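Local coordinates for protein putative oxidoreductase (Yersinia pestis, PDB 3KUX) that probably catalyses an NAD(P)-dependent oxidation or reduction, pairing a Rossmann-type nucleotide-binding domain with a C-terminal alpha/beta domain, at residues H125-D130 with G300-Y305; S19-A24 with R261-E266; W129-L134 with G254-E259. All coordinates share one frame; numbering follows the deposited sequence.

Contact 1: residues H125-D130 with G300-Y305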
# COMPACT_ATOMS: atom_id res chain seq x y z
N HIS A 125 -0.29 -1.13 3.64
CA HIS A 125 -0.96 -1.05 2.35
C HIS A 125 -1.86 0.18 2.34
O HIS A 125 -3.08 0.07 2.39
CB HIS A 125 -1.77 -2.31 2.08
CG HIS A 125 -0.93 -3.48 1.64
ND1 HIS A 125 -0.19 -3.47 0.48
CD2 HIS A 125 -0.73 -4.69 2.21
CE1 HIS A 125 0.45 -4.62 0.36
NE2 HIS A 125 0.13 -5.38 1.39
N ASN A 126 -1.23 1.36 2.27
CA ASN A 126 -1.96 2.62 2.34
C ASN A 126 -2.93 2.85 1.19
O ASN A 126 -3.91 3.60 1.33
CB ASN A 126 -0.98 3.79 2.43
CG ASN A 126 -0.05 3.87 1.23
OD1 ASN A 126 0.73 2.96 0.97
ND2 ASN A 126 -0.13 4.98 0.50
N ARG A 127 -2.68 2.22 0.05
CA ARG A 127 -3.50 2.49 -1.13
C ARG A 127 -4.88 1.87 -1.07
O ARG A 127 -5.69 2.06 -1.98
CB ARG A 127 -2.77 2.11 -2.42
CG ARG A 127 -1.56 2.98 -2.70
CD ARG A 127 -1.23 3.06 -4.17
NE ARG A 127 -0.08 3.93 -4.38
CZ ARG A 127 -0.16 5.19 -4.81
NH1 ARG A 127 -1.33 5.73 -5.10
NH2 ARG A 127 0.95 5.90 -4.95
N ARG A 128 -5.18 1.15 0.01
CA ARG A 128 -6.55 0.74 0.27
C ARG A 128 -7.36 1.99 0.57
O ARG A 128 -8.58 1.93 0.75
CB ARG A 128 -6.63 -0.23 1.44
CG ARG A 128 -6.09 -1.61 1.14
CD ARG A 128 -6.42 -2.58 2.25
NE ARG A 128 -5.69 -3.83 2.14
CZ ARG A 128 -5.80 -4.85 2.99
NH1 ARG A 128 -6.63 -4.75 4.03
NH2 ARG A 128 -5.10 -5.95 2.82
N TRP A 129 -6.67 3.13 0.63
CA TRP A 129 -7.31 4.40 0.97
C TRP A 129 -7.06 5.49 -0.07
O TRP A 129 -7.23 6.68 0.22
CB TRP A 129 -6.90 4.84 2.37
CG TRP A 129 -7.52 3.97 3.41
CD1 TRP A 129 -8.79 4.08 3.92
CD2 TRP A 129 -6.92 2.84 4.06
NE1 TRP A 129 -9.01 3.09 4.86
CE2 TRP A 129 -7.88 2.32 4.96
CE3 TRP A 129 -5.66 2.23 3.97
CZ2 TRP A 129 -7.62 1.21 5.75
CZ3 TRP A 129 -5.40 1.13 4.77
CH2 TRP A 129 -6.38 0.63 5.65
N ASP A 130 -6.65 5.08 -1.27
CA ASP A 130 -6.57 5.96 -2.42
C ASP A 130 -7.97 6.42 -2.79
O ASP A 130 -8.95 5.67 -2.65
CB ASP A 130 -5.98 5.22 -3.61
CG ASP A 130 -4.47 5.36 -3.70
OD1 ASP A 130 -3.88 6.05 -2.84
OD2 ASP A 130 -3.87 4.79 -4.64
N GLY A 300 -9.18 10.77 -1.05
CA GLY A 300 -8.20 9.83 -0.52
C GLY A 300 -8.15 10.00 0.98
O GLY A 300 -8.47 11.08 1.49
N ASN A 301 -7.76 8.96 1.70
CA ASN A 301 -7.84 9.02 3.15
C ASN A 301 -6.81 8.14 3.84
O ASN A 301 -7.15 7.20 4.56
CB ASN A 301 -9.25 8.63 3.60
CG ASN A 301 -9.50 8.91 5.07
OD1 ASN A 301 -8.83 9.75 5.68
ND2 ASN A 301 -10.46 8.21 5.65
N TYR A 302 -5.53 8.45 3.62
CA TYR A 302 -4.48 7.62 4.18
C TYR A 302 -4.56 7.58 5.70
O TYR A 302 -4.30 6.54 6.31
CB TYR A 302 -3.10 8.09 3.71
CG TYR A 302 -2.78 7.74 2.26
CD1 TYR A 302 -3.42 6.69 1.62
CD2 TYR A 302 -1.83 8.46 1.54
CE1 TYR A 302 -3.13 6.37 0.30
CE2 TYR A 302 -1.53 8.15 0.23
CZ TYR A 302 -2.18 7.10 -0.38
OH TYR A 302 -1.89 6.79 -1.69
N PRO A 303 -4.93 8.71 6.33
CA PRO A 303 -5.02 8.77 7.80
C PRO A 303 -5.89 7.67 8.39
O PRO A 303 -5.69 7.28 9.54
CB PRO A 303 -5.65 10.14 8.07
CG PRO A 303 -5.37 10.95 6.84
CD PRO A 303 -5.37 9.97 5.70
N ALA A 304 -6.84 7.16 7.62
CA ALA A 304 -7.69 6.08 8.10
C ALA A 304 -6.87 4.89 8.59
O ALA A 304 -7.30 4.16 9.49
CB ALA A 304 -8.69 5.65 7.03
N TYR A 305 -5.69 4.69 8.00
CA TYR A 305 -4.83 3.56 8.37
C TYR A 305 -4.36 3.65 9.81
O TYR A 305 -4.59 2.74 10.61
CB TYR A 305 -3.62 3.46 7.44
CG TYR A 305 -2.67 2.34 7.84
CD1 TYR A 305 -2.95 1.03 7.50
CD2 TYR A 305 -1.50 2.61 8.56
CE1 TYR A 305 -2.09 -0.00 7.86
CE2 TYR A 305 -0.64 1.59 8.93
CZ TYR A 305 -0.94 0.28 8.57
OH TYR A 305 -0.10 -0.75 8.92

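Contact 2: residues S19-A24 with R261-E266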
# COMPACT_ATOMS: atom_id res chain seq x y z
N SER A 19 9.51 7.60 5.80
CA SER A 19 9.29 8.19 7.12
C SER A 19 8.95 9.67 6.98
O SER A 19 8.03 10.19 7.63
CB SER A 19 10.53 8.04 7.99
OG SER A 19 10.71 6.69 8.37
N LYS A 20 9.72 10.33 6.13
CA LYS A 20 9.58 11.74 5.83
C LYS A 20 8.23 12.04 5.18
O LYS A 20 7.53 12.98 5.56
CB LYS A 20 10.73 12.16 4.91
CG LYS A 20 10.46 13.33 3.99
CD LYS A 20 11.32 14.54 4.35
CE LYS A 20 11.42 15.50 3.17
NZ LYS A 20 10.08 15.96 2.69
N THR A 21 7.86 11.21 4.20
CA THR A 21 6.70 11.48 3.37
C THR A 21 5.38 10.97 3.95
O THR A 21 4.37 11.67 3.92
CB THR A 21 6.90 10.91 1.95
OG1 THR A 21 8.09 11.45 1.37
CG2 THR A 21 5.72 11.26 1.06
N PHE A 22 5.39 9.76 4.49
CA PHE A 22 4.16 9.15 4.96
C PHE A 22 4.08 9.05 6.47
O PHE A 22 3.25 9.70 7.11
CB PHE A 22 3.99 7.75 4.36
CG PHE A 22 3.87 7.74 2.86
CD1 PHE A 22 2.66 8.07 2.25
CD2 PHE A 22 4.95 7.40 2.06
CE1 PHE A 22 2.54 8.06 0.87
CE2 PHE A 22 4.83 7.39 0.68
CZ PHE A 22 3.63 7.72 0.08
N HIS A 23 4.94 8.22 7.04
CA HIS A 23 4.80 7.83 8.44
C HIS A 23 4.81 8.98 9.45
O HIS A 23 3.92 9.07 10.30
CB HIS A 23 5.81 6.74 8.77
CG HIS A 23 5.74 5.59 7.83
ND1 HIS A 23 4.66 4.74 7.78
CD2 HIS A 23 6.59 5.17 6.86
CE1 HIS A 23 4.86 3.83 6.84
NE2 HIS A 23 6.02 4.07 6.26
N ALA A 24 5.80 9.86 9.36
CA ALA A 24 5.85 10.99 10.28
C ALA A 24 4.59 11.84 10.16
O ALA A 24 3.81 11.94 11.10
CB ALA A 24 7.10 11.84 10.04
N ARG A 261 1.13 15.90 -2.19
CA ARG A 261 0.91 16.93 -1.18
C ARG A 261 1.70 16.66 0.10
O ARG A 261 2.11 17.60 0.79
CB ARG A 261 -0.58 17.10 -0.90
CG ARG A 261 -1.34 17.72 -2.08
CD ARG A 261 -2.84 17.75 -1.83
NE ARG A 261 -3.19 18.50 -0.63
CZ ARG A 261 -4.44 18.67 -0.20
NH1 ARG A 261 -5.45 18.14 -0.86
NH2 ARG A 261 -4.67 19.37 0.90
N LEU A 262 1.91 15.39 0.41
CA LEU A 262 2.74 15.04 1.56
C LEU A 262 4.20 15.34 1.24
O LEU A 262 4.89 15.97 2.04
CB LEU A 262 2.55 13.58 1.96
CG LEU A 262 1.19 13.24 2.58
CD1 LEU A 262 1.03 11.74 2.83
CD2 LEU A 262 0.97 14.03 3.87
N LYS A 263 4.64 14.90 0.07
CA LYS A 263 5.96 15.26 -0.45
C LYS A 263 6.22 16.75 -0.30
O LYS A 263 7.31 17.17 0.12
CB LYS A 263 6.08 14.88 -1.93
CG LYS A 263 6.68 13.51 -2.19
CD LYS A 263 6.29 12.98 -3.56
CE LYS A 263 6.60 13.98 -4.67
NZ LYS A 263 8.05 14.30 -4.75
N ALA A 264 5.22 17.55 -0.65
CA ALA A 264 5.36 19.01 -0.62
C ALA A 264 5.41 19.56 0.80
O ALA A 264 5.61 20.76 1.00
CB ALA A 264 4.25 19.67 -1.43
N GLY A 265 5.21 18.69 1.79
CA GLY A 265 5.38 19.06 3.19
C GLY A 265 4.11 19.44 3.94
O GLY A 265 4.16 19.87 5.09
N GLU A 266 2.96 19.27 3.28
CA GLU A 266 1.68 19.61 3.90
C GLU A 266 1.45 18.81 5.17
O GLU A 266 1.78 17.63 5.23
CB GLU A 266 0.52 19.38 2.92
CG GLU A 266 0.54 20.29 1.71
CD GLU A 266 -0.81 20.39 1.04
OE1 GLU A 266 -1.82 20.15 1.74
OE2 GLU A 266 -0.87 20.71 -0.16

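Contact 3: residues W129-L134 with G254-E259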
# COMPACT_ATOMS: atom_id res chain seq x y z
N TRP A 129 -6.67 3.13 0.63
CA TRP A 129 -7.31 4.40 0.97
C TRP A 129 -7.06 5.49 -0.07
O TRP A 129 -7.23 6.68 0.22
CB TRP A 129 -6.90 4.84 2.37
CG TRP A 129 -7.52 3.97 3.41
CD1 TRP A 129 -8.79 4.08 3.92
CD2 TRP A 129 -6.92 2.84 4.06
NE1 TRP A 129 -9.01 3.09 4.86
CE2 TRP A 129 -7.88 2.32 4.96
CE3 TRP A 129 -5.66 2.23 3.97
CZ2 TRP A 129 -7.62 1.21 5.75
CZ3 TRP A 129 -5.40 1.13 4.77
CH2 TRP A 129 -6.38 0.63 5.65
N ASP A 130 -6.65 5.08 -1.27
CA ASP A 130 -6.57 5.96 -2.42
C ASP A 130 -7.97 6.42 -2.79
O ASP A 130 -8.95 5.67 -2.65
CB ASP A 130 -5.98 5.22 -3.61
CG ASP A 130 -4.47 5.36 -3.70
OD1 ASP A 130 -3.88 6.05 -2.84
OD2 ASP A 130 -3.87 4.79 -4.64
N SER A 131 -8.08 7.66 -3.28
CA SER A 131 -9.37 8.21 -3.67
C SER A 131 -10.09 7.30 -4.67
O SER A 131 -11.27 7.01 -4.51
CB SER A 131 -9.17 9.59 -4.29
OG SER A 131 -8.27 9.51 -5.38
N ASP A 132 -9.38 6.86 -5.70
CA ASP A 132 -10.03 6.07 -6.73
C ASP A 132 -10.55 4.74 -6.18
O ASP A 132 -11.69 4.34 -6.46
CB ASP A 132 -9.11 5.87 -7.95
CG ASP A 132 -7.66 5.59 -7.57
OD1 ASP A 132 -7.43 4.76 -6.67
OD2 ASP A 132 -6.75 6.19 -8.20
N PHE A 133 -9.74 4.06 -5.38
CA PHE A 133 -10.12 2.76 -4.84
C PHE A 133 -11.34 2.85 -3.92
O PHE A 133 -12.29 2.07 -4.06
CB PHE A 133 -8.93 2.13 -4.10
CG PHE A 133 -9.18 0.72 -3.65
CD1 PHE A 133 -9.28 -0.31 -4.57
CD2 PHE A 133 -9.32 0.43 -2.29
CE1 PHE A 133 -9.51 -1.61 -4.15
CE2 PHE A 133 -9.54 -0.86 -1.87
CZ PHE A 133 -9.65 -1.89 -2.80
N LEU A 134 -11.33 3.79 -2.99
CA LEU A 134 -12.48 3.98 -2.12
C LEU A 134 -13.74 4.14 -2.98
O LEU A 134 -14.74 3.44 -2.78
CB LEU A 134 -12.29 5.19 -1.21
CG LEU A 134 -11.22 5.03 -0.12
CD1 LEU A 134 -10.89 6.36 0.55
CD2 LEU A 134 -11.63 3.98 0.90
N GLY A 254 -6.11 9.59 -13.72
CA GLY A 254 -5.34 10.21 -12.65
C GLY A 254 -4.88 9.21 -11.60
O GLY A 254 -5.30 8.05 -11.60
N VAL A 255 -4.01 9.67 -10.71
CA VAL A 255 -3.64 8.89 -9.51
C VAL A 255 -4.14 9.61 -8.26
O VAL A 255 -4.56 10.76 -8.33
CB VAL A 255 -2.12 8.69 -9.40
CG1 VAL A 255 -1.60 7.92 -10.58
CG2 VAL A 255 -1.40 10.02 -9.25
N ASP A 256 -4.10 8.93 -7.12
CA ASP A 256 -4.48 9.56 -5.87
C ASP A 256 -3.54 10.72 -5.55
O ASP A 256 -2.33 10.60 -5.75
CB ASP A 256 -4.50 8.54 -4.72
CG ASP A 256 -4.75 9.18 -3.38
OD1 ASP A 256 -5.85 8.97 -2.81
OD2 ASP A 256 -3.85 9.90 -2.89
N PRO A 257 -4.08 11.84 -5.05
CA PRO A 257 -3.32 13.08 -4.93
C PRO A 257 -2.56 13.30 -3.61
O PRO A 257 -1.87 14.31 -3.47
CB PRO A 257 -4.41 14.16 -5.07
CG PRO A 257 -5.68 13.49 -4.59
CD PRO A 257 -5.47 11.99 -4.58
N GLN A 258 -2.68 12.38 -2.66
CA GLN A 258 -2.07 12.60 -1.34
C GLN A 258 -0.55 12.58 -1.37
O GLN A 258 0.09 13.44 -0.75
CB GLN A 258 -2.58 11.58 -0.32
CG GLN A 258 -4.08 11.51 -0.20
CD GLN A 258 -4.53 10.42 0.75
OE1 GLN A 258 -4.39 10.55 1.97
NE2 GLN A 258 -5.08 9.35 0.20
N GLU A 259 0.03 11.61 -2.06
CA GLU A 259 1.48 11.46 -2.04
C GLU A 259 2.22 12.76 -2.37
O GLU A 259 3.15 13.15 -1.68
CB GLU A 259 1.94 10.34 -2.97
CG GLU A 259 3.40 9.97 -2.79
CD GLU A 259 3.80 8.71 -3.54
OE1 GLU A 259 3.13 8.35 -4.54
OE2 GLU A 259 4.81 8.08 -3.13
O HOH W 1 -4.39 6.14 -7.37
O HOH W 2 -7.52 7.79 -10.21

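Contact 1: residues H125-D130 with G300-Y305
Tyr-302 holds CG beside its backbone N and anti to the carbonyl carbon (chi1 -73°), which sends its ring back across the 125-130 loop. Asn-126 has CG between its backbone N and carbonyl carbon (chi1 60°), and this lays its amide over that ring. Asn-126 ND2 stands 3.1 Å from Tyr-302 CZ, above one face and displaced toward the rim, with amide and ring planes 66° apart. Asn-126 CB adds a CH-pi contact, 4.2 Å from the centroid of the Tyr-302 ring. Tyr-302 OH donates to Asp-130 OD1, which lies near the ring plane, but the modelled 2.4 Å is too short to take literally. The other oxygen, Asp-130 OD2, takes a salt bridge from Arg-127 NH1 (2.7 Å) close to the guanidinium plane, so the two oxygens face different partners. Trp-129 packs on segment 300-305 by one indole face: Ala-304 CB sits over it, 3.4 Å from Trp-129 NE1, while Arg-128 CB covers the opposite face. Trp-129 CZ3 also meets the edge of Tyr-305, 3.7 Å from its CD1. A backbone bond from Asn-301 N to Trp-129 O (2.8 Å) joins the two loops. The loop leaving the last Rossmann strand, 121-123, packs here against the N-terminal end of helix 303-313, with Phe-22 of helix 17-28 on Tyr-302, His-183 of helix 176-192 on Asn-126, and Tyr-305 OH bonded to Ser-122 OG of that edge strand.

Contact 2: residues S19-A24 with R261-E266
Thr-21 and Leu-262 bring together helix 17-28, the first helix of the Rossmann fold after strand 8-13, and the short helix 258-263 of the C-terminal part. Their side chains run obliquely to each other. Thr-21 turns its methyl, not its hydroxyl, to the partner: OG1 lies beside the backbone N (chi1 -57°) and bonds back to Tyr-17 O within its own helix, which leaves CG2 anti to that N, 4.0 Å from Leu-262 CB and 4.1 Å from Lys-263 CG. Leu-262 points toward helix 17-28, its CB next to Thr-21 O (3.3 Å). Pro-25, four places on from Thr-21, has no N-H to give that carbonyl and itself touches Leu-262. Phe-22 and Leu-262 cross at about a right angle, Phe-22 CD1 to Leu-262 CD1 4.1 Å. The contact is thus apolar packing of the last turn of helix 258-263 on the side of helix 17-28. Beyond it, helix 258-263 ends in a Schellman motif with Gly-265 at positive phi, and Arg-261 NH2 bridges to Glu-266 OE1 at 3.1 Å. On the facing helix a wider pi-type turn runs from residue 19 to 23, marked by the bond from Ala-24 N to Ser-19 O at 2.8 Å.

Contact 3: residues W129-L134 with G254-E259
A helix-capping aspartate, Asp-256, links the starts of two helices here, meeting Ser-131 at the head of helix 131-142 while closing the turn that leads into helix 258-263. The two segments run roughly antiparallel, 157° apart. Asp-256 has CG anti to its backbone N (chi1 174°), which directs the carboxylate at segment 129-134. Its OD1 accepts from Ser-131 N (2.6 Å) through the anti lone pair and, on the syn side, from Gln-258 NE2 (3.1 Å), with OD1 close to the plane of that amide. OD2 of Asp-256 accepts from Gln-258 N (2.8 Å), the capping bond of its own helix. Two main-chain N-H groups and one side-chain amide therefore fix the rotation of the carboxylate. Gln-258 is anchored at its far oxygen, where OE1 accepts from Trp-273 NE1 and Tyr-302 N. Asp-130 occupies the N-cap position of helix 131-142 but makes no capping bond; its carboxylate is stacked against that of Asp-256, the planes 17° apart. The like charges of Asp-130 OD1 and Asp-256 OD1 come within 3.5 Å, a repulsion that Arg-127 and the positive helix starts would be expected to ease. Ser-131 OG turns to Asp-276 OD2. Two waters also bridge the segments: one donates to Asp-130 OD2 and to Asp-132 OD2 and accepts from Asp-256 N at 2.8 Å, and a second lies 2.7 Å from Asp-132 OD2 and 2.6 Å from Gly-254 O. Asp-256, Pro-257 and Gln-258 form an Asx turn, the common aspartate-led entry to a helix, with a second helix N terminus drawn to the same carboxylate.

From the N terminus, helix 17-28 comes first and is met by residues 261-266, so that contact 2 closes a loop of 236 residues. Within that span, residues 125-134 start both contacts 1 and 3. Contact 3 closes first, at 254-259, so it lies wholly within the loop of contact 2. Contact 1 closes last, at 300-305, and crosses contact 2. Trp-129 and Asp-130 are common to contacts 1 and 3, while Phe-22 of contact 2 packs on Tyr-302 of contact 1. Contact 2 ties helix 17-28 of the Rossmann domain to helix 258-263, contact 1 ties the loop after strand 121-123 to helix 303-313, and contact 3 joins the starts of helices 131-142 and 258-263.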